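Local coordinates for Ice-binding protein (Flavobacteriaceae bacterium, PDB 5UYT), which probably binds ice crystals and limits their growth as an antifreeze protein built from two right-handed beta-helical ice-binding domains, at residues N165-N170 / R184-T189; S228-L233 / T247-T252; A317-G322 / A343-V348. One frame throughout, in Å; residues are numbered along the deposited sequence.

Contact 1: residues N165-N170 / R184-T189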
loop_
_atom_site.group_PDB
_atom_site.type_symbol
_atom_site.label_atom_id
_atom_site.label_comp_id
_atom_site.label_asym_id
_atom_site.label_seq_id
_atom_site.Cartn_x
_atom_site.Cartn_y
_atom_site.Cartn_z
ATOM N N ASN A 165 -6.695 9.551 15.739
ATOM C CA ASN A 165 -5.445 10.287 15.873
ATOM C C ASN A 165 -4.985 10.334 17.323
ATOM O O ASN A 165 -5.630 10.975 18.135
ATOM C CB ASN A 165 -5.701 11.683 15.363
ATOM C CG ASN A 165 -6.004 11.686 13.894
ATOM O OD1 ASN A 165 -5.237 11.136 13.103
ATOM N ND2 ASN A 165 -7.135 12.275 13.513
ATOM N N VAL A 166 -3.887 9.641 17.648
ATOM C CA VAL A 166 -3.413 9.578 19.038
ATOM C C VAL A 166 -2.346 10.649 19.146
ATOM O O VAL A 166 -1.286 10.501 18.553
ATOM C CB VAL A 166 -2.808 8.187 19.384
ATOM C CG1 VAL A 166 -2.216 8.203 20.808
ATOM C CG2 VAL A 166 -3.866 7.094 19.203
ATOM N N VAL A 167 -2.650 11.738 19.862
ATOM C CA VAL A 167 -1.742 12.871 19.988
ATOM C C VAL A 167 -1.187 12.894 21.410
ATOM O O VAL A 167 -1.895 13.255 22.359
ATOM C CB VAL A 167 -2.452 14.228 19.708
ATOM C CG1 VAL A 167 -1.495 15.408 19.902
ATOM C CG2 VAL A 167 -3.057 14.243 18.319
ATOM N N ALA A 168 0.080 12.517 21.556
ATOM C CA ALA A 168 0.717 12.529 22.867
ATOM C C ALA A 168 1.451 13.843 23.013
ATOM O O ALA A 168 2.322 14.157 22.205
ATOM C CB ALA A 168 1.679 11.355 23.010
ATOM N N ASN A 169 1.090 14.626 24.039
ATOM C CA ASN A 169 1.724 15.902 24.271
ATOM C C ASN A 169 2.881 15.757 25.243
ATOM O O ASN A 169 2.672 15.397 26.416
ATOM C CB ASN A 169 0.718 16.903 24.866
ATOM C CG ASN A 169 1.231 18.324 24.847
ATOM O OD1 ASN A 169 1.887 18.737 23.892
ATOM N ND2 ASN A 169 0.935 19.092 25.912
ATOM N N ASN A 170 4.083 16.065 24.762
ATOM C CA ASN A 170 5.304 15.982 25.569
ATOM C C ASN A 170 5.420 14.631 26.256
ATOM O O ASN A 170 5.737 14.548 27.445
ATOM C CB ASN A 170 5.388 17.131 26.575
ATOM C CG ASN A 170 5.396 18.475 25.889
ATOM O OD1 ASN A 170 4.678 19.369 26.287
ATOM N ND2 ASN A 170 6.187 18.609 24.831
ATOM N N ARG A 184 -3.406 7.499 13.624
ATOM C CA ARG A 184 -2.046 8.021 13.581
ATOM C C ARG A 184 -1.485 8.036 14.992
ATOM O O ARG A 184 -2.250 8.209 15.966
ATOM C CB ARG A 184 -2.048 9.464 13.030
ATOM C CG ARG A 184 -2.471 9.581 11.565
ATOM C CD ARG A 184 -2.622 11.052 11.162
ATOM N NE ARG A 184 -3.032 11.187 9.753
ATOM C CZ ARG A 184 -4.296 11.331 9.339
ATOM N NH1 ARG A 184 -5.290 11.372 10.217
ATOM N NH2 ARG A 184 -4.576 11.435 8.031
ATOM N N ALA A 185 -0.169 7.834 15.116
ATOM C CA ALA A 185 0.532 8.095 16.375
ATOM C C ALA A 185 1.398 9.327 16.162
ATOM O O ALA A 185 2.339 9.311 15.361
ATOM C CB ALA A 185 1.370 6.882 16.815
ATOM N N LEU A 186 1.024 10.402 16.852
ATOM C CA LEU A 186 1.644 11.713 16.707
ATOM C C LEU A 186 2.074 12.220 18.079
ATOM O O LEU A 186 1.246 12.278 18.991
ATOM C CB LEU A 186 0.627 12.706 16.118
ATOM C CG LEU A 186 -0.115 12.303 14.829
ATOM C CD1 LEU A 186 -1.238 13.303 14.562
ATOM C CD2 LEU A 186 0.843 12.229 13.646
ATOM N N SER A 187 3.346 12.600 18.212
ATOM C CA SER A 187 3.853 13.229 19.453
ATOM C C SER A 187 4.380 14.646 19.213
ATOM O O SER A 187 5.118 14.890 18.251
ATOM C CB SER A 187 4.959 12.386 20.093
ATOM O OG SER A 187 5.552 13.083 21.217
ATOM N N THR A 188 4.041 15.573 20.119
ATOM C CA THR A 188 4.541 16.959 20.062
ATOM C C THR A 188 5.982 17.088 20.552
ATOM O O THR A 188 6.587 18.134 20.379
ATOM C CB THR A 188 3.675 17.922 20.897
ATOM O OG1 THR A 188 3.645 17.454 22.245
ATOM C CG2 THR A 188 2.254 17.973 20.359
ATOM N N THR A 189 6.476 16.047 21.226
ATOM C CA THR A 189 7.908 15.693 21.392
ATOM C C THR A 189 7.916 14.475 22.317
ATOM O O THR A 189 7.165 14.432 23.316
ATOM C CB THR A 189 8.951 16.816 21.862
ATOM O OG1 THR A 189 9.509 16.519 23.147
ATOM C CG2 THR A 189 8.467 18.234 21.793
HETATM O O HOH W 1 -8.034 12.719 10.771
#
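Asn165 and Arg184 lie side by side and point the same way, so that the arginine runs past the carboxamide oxygen before bonding to it. From CB of Arg184, CG turns anti to the carbonyl carbon (chi1 -66°), and the chain then stays extended to NE. CB and CG pass OD1 of Asn165 at van der Waals range, and CD comes within 3.3 Å of Asn165 OD1. At the tip, Arg184 NH1 donates to Asn165 OD1 at 2.9 Å, nearly straight (165° at the hydrogen) and onto a lone pair in the carboxamide plane. The amide and guanidinium planes are close to coplanar, and a water accepts from Asn165 ND2 and, weakly, from Arg184 NH1. The other terminal nitrogen, NH2, bonds to Ala10 O, and NE is also hydrogen-bonded, which fixes the orientation of the buried guanidinium.

Between the backbones, Arg184 O takes Val166 N at 2.7 Å, and the parallel ladder continues through Leu186 N to Val166 O and Ala168 N to Leu186 O, ending with Thr188 N on Ala168 O. Beyond the strands, Thr188 takes over with its hydroxyl. Lying between backbone N and carbonyl carbon (chi1 58°), Thr188 OG1 donates to Asn169 OD1 at 2.7 Å and accepts from Asn170 N at 2.9 Å, so the turn of one coil is clasped by the next. Asn169 ND2 is bonded to Glu151 OE1, just after strand 146-150 of the preceding coil.

Val167 and Leu186 share a face with the polar pair and pack on Leu64 of helix 55-73, whereas Val166, Ala168, Ala185 and Ser187 occupy the reverse face. In-register parallel strands from successive coils, with a long helix laid along one wall, are the hallmark of the right-handed beta-solenoid of ice-binding proteins.

Contact 2: residues S228-L233 / T247-T252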
loop_
_atom_site.group_PDB
_atom_site.type_symbol
_atom_site.label_atom_id
_atom_site.label_comp_id
_atom_site.label_asym_id
_atom_site.label_seq_id
_atom_site.Cartn_x
_atom_site.Cartn_y
_atom_site.Cartn_z
ATOM N N SER A 228 7.353 -10.956 -26.807
ATOM C CA SER A 228 8.738 -10.443 -26.780
ATOM C C SER A 228 9.019 -9.574 -27.997
ATOM O O SER A 228 8.697 -9.956 -29.134
ATOM C CB SER A 228 9.794 -11.569 -26.750
ATOM O OG SER A 228 11.104 -10.953 -26.704
ATOM N N GLY A 229 9.630 -8.417 -27.769
ATOM C CA GLY A 229 10.192 -7.652 -28.897
ATOM C C GLY A 229 11.363 -8.342 -29.577
ATOM O O GLY A 229 11.698 -8.026 -30.746
ATOM N N ASN A 230 12.041 -9.252 -28.868
ATOM C CA ASN A 230 13.259 -9.885 -29.424
ATOM C C ASN A 230 13.634 -11.123 -28.610
ATOM O O ASN A 230 14.092 -10.987 -27.466
ATOM C CB ASN A 230 14.435 -8.879 -29.431
ATOM C CG ASN A 230 15.659 -9.391 -30.165
ATOM O OD1 ASN A 230 15.895 -10.586 -30.276
ATOM N ND2 ASN A 230 16.435 -8.475 -30.693
ATOM N N GLY A 231 13.473 -12.303 -29.204
ATOM C CA GLY A 231 13.872 -13.554 -28.554
ATOM C C GLY A 231 12.794 -14.612 -28.719
ATOM O O GLY A 231 11.609 -14.281 -28.836
ATOM N N ALA A 232 13.207 -15.879 -28.669
ATOM C CA ALA A 232 12.275 -16.986 -28.888
ATOM C C ALA A 232 11.170 -16.971 -27.839
ATOM O O ALA A 232 11.431 -16.676 -26.685
ATOM C CB ALA A 232 13.015 -18.308 -28.826
ATOM N N LEU A 233 9.948 -17.324 -28.245
ATOM C CA LEU A 233 8.867 -17.493 -27.265
ATOM C C LEU A 233 8.489 -18.964 -27.313
ATOM O O LEU A 233 8.090 -19.448 -28.373
ATOM C CB LEU A 233 7.684 -16.564 -27.609
ATOM C CG LEU A 233 6.346 -16.801 -26.922
ATOM C CD1 LEU A 233 6.467 -16.772 -25.396
ATOM C CD2 LEU A 233 5.308 -15.804 -27.436
ATOM N N THR A 247 6.570 -13.351 -30.897
ATOM C CA THR A 247 7.800 -12.572 -30.809
ATOM C C THR A 247 8.063 -11.805 -32.106
ATOM O O THR A 247 7.717 -12.267 -33.209
ATOM C CB THR A 247 9.021 -13.432 -30.427
ATOM O OG1 THR A 247 10.152 -12.574 -30.365
ATOM C CG2 THR A 247 9.286 -14.554 -31.455
ATOM N N ASN A 248 8.663 -10.618 -31.976
ATOM C CA ASN A 248 9.113 -9.883 -33.162
ATOM C C ASN A 248 10.481 -10.303 -33.714
ATOM O O ASN A 248 10.868 -9.874 -34.810
ATOM C CB ASN A 248 9.088 -8.368 -32.967
ATOM C CG ASN A 248 8.992 -7.630 -34.305
ATOM O OD1 ASN A 248 8.220 -8.029 -35.184
ATOM N ND2 ASN A 248 9.824 -6.600 -34.494
ATOM N N VAL A 249 11.237 -11.111 -32.977
ATOM C CA VAL A 249 12.497 -11.665 -33.514
ATOM C C VAL A 249 12.650 -13.093 -33.009
ATOM O O VAL A 249 12.787 -13.309 -31.805
ATOM C CB VAL A 249 13.767 -10.865 -33.115
ATOM C CG1 VAL A 249 14.988 -11.397 -33.892
ATOM C CG2 VAL A 249 13.595 -9.365 -33.362
ATOM N N GLY A 250 12.657 -14.059 -33.940
ATOM C CA GLY A 250 12.743 -15.467 -33.572
ATOM C C GLY A 250 11.428 -16.185 -33.883
ATOM O O GLY A 250 10.685 -15.767 -34.775
ATOM N N LEU A 251 11.185 -17.295 -33.204
ATOM C CA LEU A 251 10.007 -18.130 -33.447
ATOM C C LEU A 251 9.158 -18.290 -32.203
ATOM O O LEU A 251 9.679 -18.316 -31.088
ATOM C CB LEU A 251 10.446 -19.520 -33.907
ATOM C CG LEU A 251 11.234 -19.483 -35.222
ATOM C CD1 LEU A 251 11.824 -20.853 -35.540
ATOM C CD2 LEU A 251 10.339 -18.995 -36.354
ATOM N N THR A 252 7.844 -18.409 -32.392
ATOM C CA THR A 252 6.945 -18.765 -31.299
ATOM C C THR A 252 6.538 -20.221 -31.484
ATOM O O THR A 252 6.048 -20.590 -32.552
ATOM C CB THR A 252 5.704 -17.836 -31.309
ATOM O OG1 THR A 252 6.143 -16.485 -31.062
ATOM C CG2 THR A 252 4.719 -18.269 -30.228
HETATM O O HOH W 2 11.816 -5.924 -32.406
#
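Thr247 OG1 lies between two backbone carbonyls, 2.7 Å from Gly231 O and 3.1 Å from Val249 O, and its single proton can serve either. The hydroxyl gets there because OG1 is anti to its own backbone N (chi1 -180°), which also carries the methyl group CG2 to within 3.5 Å of Gly231 O. Val249 O is in turn the acceptor for Gly231 N at 2.9 Å, a somewhat bent bond (149° at the hydrogen), so Gly231 is held through its N-H, while its carbonyl may also take the hydroxyl's proton.

The two loops are stacked turns of neighbouring coils. Parallel bridges join Ser228 to Thr247 and Leu233 to Thr252, with Asn248 N bonded to Ser228 O and Leu233 N to Leu251 O. Ser228 OG accepts from Asn230 N in an ST turn and also bonds to Gly407 O of the coil on the other side. Across the outer edge, Val249 lies obliquely against the carboxamide of Asn230, with Val249 CG2 3.8 Å from Asn230 CG. A water donates to Gly229 O and accepts from Asn248 ND2, while the oxygen of that amide bonds to Thr272. Further in, Leu233 and Thr252 run side by side, Leu233 CD2 touching Thr252 CG2 at 3.8 Å.

Gly231 and Gly250 adopt backbone angles at which a CB would press on the preceding carbonyl oxygen. Between the bonds that accompany the two bridges, the backbones meet directly in one hydrogen bond, Gly231 N to Val249 O; the threonine hydroxyl beside two carbonyls and the water linking a carbonyl to a side-chain amide supplement it.

Contact 3: residues A317-G322 / A343-V348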
loop_
_atom_site.group_PDB
_atom_site.type_symbol
_atom_site.label_atom_id
_atom_site.label_comp_id
_atom_site.label_asym_id
_atom_site.label_seq_id
_atom_site.Cartn_x
_atom_site.Cartn_y
_atom_site.Cartn_z
ATOM N N ALA A 317 17.060 -5.514 -7.548
ATOM C CA ALA A 317 16.374 -6.780 -7.831
ATOM C C ALA A 317 15.328 -7.018 -6.744
ATOM O O ALA A 317 15.608 -6.803 -5.539
ATOM C CB ALA A 317 17.381 -7.919 -7.835
ATOM N N THR A 318 14.156 -7.499 -7.156
ATOM C CA THR A 318 13.019 -7.587 -6.255
ATOM C C THR A 318 12.574 -9.037 -6.167
ATOM O O THR A 318 12.536 -9.740 -7.191
ATOM C CB THR A 318 11.888 -6.726 -6.818
ATOM O OG1 THR A 318 12.279 -5.343 -6.729
ATOM C CG2 THR A 318 10.552 -6.970 -6.079
ATOM N N VAL A 319 12.268 -9.481 -4.947
ATOM C CA VAL A 319 11.712 -10.808 -4.751
ATOM C C VAL A 319 10.307 -10.616 -4.170
ATOM O O VAL A 319 10.157 -9.982 -3.122
ATOM C CB VAL A 319 12.573 -11.644 -3.764
ATOM C CG1 VAL A 319 11.942 -13.023 -3.538
ATOM C CG2 VAL A 319 13.987 -11.806 -4.326
ATOM N N LEU A 320 9.286 -11.128 -4.851
ATOM C CA LEU A 320 7.941 -11.135 -4.263
ATOM C C LEU A 320 7.788 -12.429 -3.464
ATOM O O LEU A 320 7.728 -13.541 -4.046
ATOM C CB LEU A 320 6.867 -11.055 -5.361
ATOM C CG LEU A 320 5.416 -11.238 -4.865
ATOM C CD1 LEU A 320 5.051 -10.131 -3.884
ATOM C CD2 LEU A 320 4.393 -11.252 -6.017
ATOM N N ASN A 321 7.751 -12.294 -2.133
ATOM C CA ASN A 321 7.558 -13.448 -1.250
ATOM C C ASN A 321 6.122 -13.384 -0.784
ATOM O O ASN A 321 5.743 -12.423 -0.067
ATOM C CB ASN A 321 8.496 -13.411 -0.020
ATOM C CG ASN A 321 8.407 -14.697 0.840
ATOM O OD1 ASN A 321 7.355 -15.358 0.937
ATOM N ND2 ASN A 321 9.537 -15.069 1.469
ATOM N N GLY A 322 5.313 -14.358 -1.197
ATOM C CA GLY A 322 3.947 -14.375 -0.720
ATOM C C GLY A 322 3.154 -13.270 -1.407
ATOM O O GLY A 322 3.266 -13.082 -2.615
ATOM N N ALA A 343 16.088 -7.297 -11.750
ATOM C CA ALA A 343 15.236 -8.440 -12.080
ATOM C C ALA A 343 14.109 -8.618 -11.059
ATOM O O ALA A 343 14.227 -8.173 -9.899
ATOM C CB ALA A 343 16.065 -9.718 -12.129
ATOM N N LEU A 344 13.035 -9.260 -11.497
ATOM C CA LEU A 344 11.926 -9.620 -10.612
ATOM C C LEU A 344 11.843 -11.146 -10.527
ATOM O O LEU A 344 11.834 -11.820 -11.565
ATOM C CB LEU A 344 10.584 -9.083 -11.158
ATOM C CG LEU A 344 9.340 -9.626 -10.441
ATOM C CD1 LEU A 344 9.350 -9.254 -8.941
ATOM C CD2 LEU A 344 8.043 -9.157 -11.127
ATOM N N SER A 345 11.793 -11.688 -9.310
ATOM C CA SER A 345 11.570 -13.131 -9.129
ATOM C C SER A 345 10.554 -13.278 -8.006
ATOM O O SER A 345 10.230 -12.297 -7.331
ATOM C CB SER A 345 12.881 -13.865 -8.783
ATOM O OG SER A 345 13.419 -13.385 -7.543
ATOM N N THR A 346 10.040 -14.491 -7.807
ATOM C CA THR A 346 9.006 -14.698 -6.775
ATOM C C THR A 346 9.231 -16.021 -6.071
ATOM O O THR A 346 9.941 -16.906 -6.583
ATOM C CB THR A 346 7.544 -14.676 -7.328
ATOM O OG1 THR A 346 7.201 -15.934 -7.927
ATOM C CG2 THR A 346 7.314 -13.554 -8.393
ATOM N N THR A 347 8.555 -16.178 -4.943
ATOM C CA THR A 347 8.418 -17.501 -4.330
ATOM C C THR A 347 7.326 -18.307 -5.049
ATOM O O THR A 347 6.468 -17.733 -5.761
ATOM C CB THR A 347 8.056 -17.389 -2.849
ATOM O OG1 THR A 347 6.839 -16.685 -2.691
ATOM C CG2 THR A 347 9.192 -16.631 -2.069
ATOM N N VAL A 348 7.330 -19.625 -4.860
ATOM C CA VAL A 348 6.126 -20.396 -5.225
ATOM C C VAL A 348 4.921 -19.832 -4.462
ATOM O O VAL A 348 5.069 -19.263 -3.362
ATOM C CB VAL A 348 6.282 -21.922 -5.014
ATOM C CG1 VAL A 348 7.472 -22.436 -5.838
ATOM C CG2 VAL A 348 6.468 -22.277 -3.516
HETATM O O HOH W 3 15.054 -11.101 -8.011
#
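This contact is a short parallel pairing of strands 318-320 and 344-346, formed where successive coils of the second beta-helical domain stack in its wall. Four backbone bonds carry it: Thr318 N to Ala343 O at 2.8 Å, then Ser345 N to Thr318 O, Leu320 N to Ser345 O and Thr347 N to Leu320 O, all close to straight. The segments' axes approach to 4.6 Å and their directions differ by 27°.

One face, a mix of leucines and threonines, is buried. There Leu344 CD1 reaches across to Thr318, 3.9 Å from Thr318 CG2, and Leu320 CB rests on Thr346 CG2. Thr318 OG1 bonds to Ala316 O. Thr346 turns its hydroxyl between the backbone N and the carbonyl carbon (chi1 80°), from where OG1 donates to Thr347 O at 2.9 Å, approaching from above the carbonyl plane. Thr346 OG1 is also bonded to Asn374 N and to Thr377 OG1.

The reverse face, with Val319 and Ser345, is partly exposed. Val319 CG2 lies 3.6 Å from Ser345 OG, and a water joins that hydroxyl to Thr318 O, the carbonyl that also receives Ser345 N. Past the strands, Thr347 points toward the facing segment and sets its methyl against the carboxamide of Asn321, Thr347 CG2 being 3.6 Å from Asn321 CG.

On the side of 317-322, the loop between strands 293-294 and 305-307 covers the pair through backbone bonds from Val319 to Pro298 and from Asn321 to Phe301 and Gln303, with Phe301 packed on Thr318 and Leu320. On the side of 343-348, Leu344 pairs with Ala370, immediately before strand 371-373.

How the contacts relate
The three contacts sample two solenoids joined in one chain. Contact 1 belongs to the first ice-binding-like domain, contacts 2 and 3 to the second, and each is a parallel meeting of consecutive coils. Contact 1 lies across the chain's centre from the other two, its centre about 57 Å from that of contact 2 and 37 Å from that of contact 3. Within the second domain, contacts 2 and 3 remain separate, with centres about 24 Å and nearest atoms about 15 Å apart. Strand ladders dominate 165-170/184-189 and 317-322/343-348, whereas 228-233/247-252 is a stacked bend. What all three share is the repeating coil.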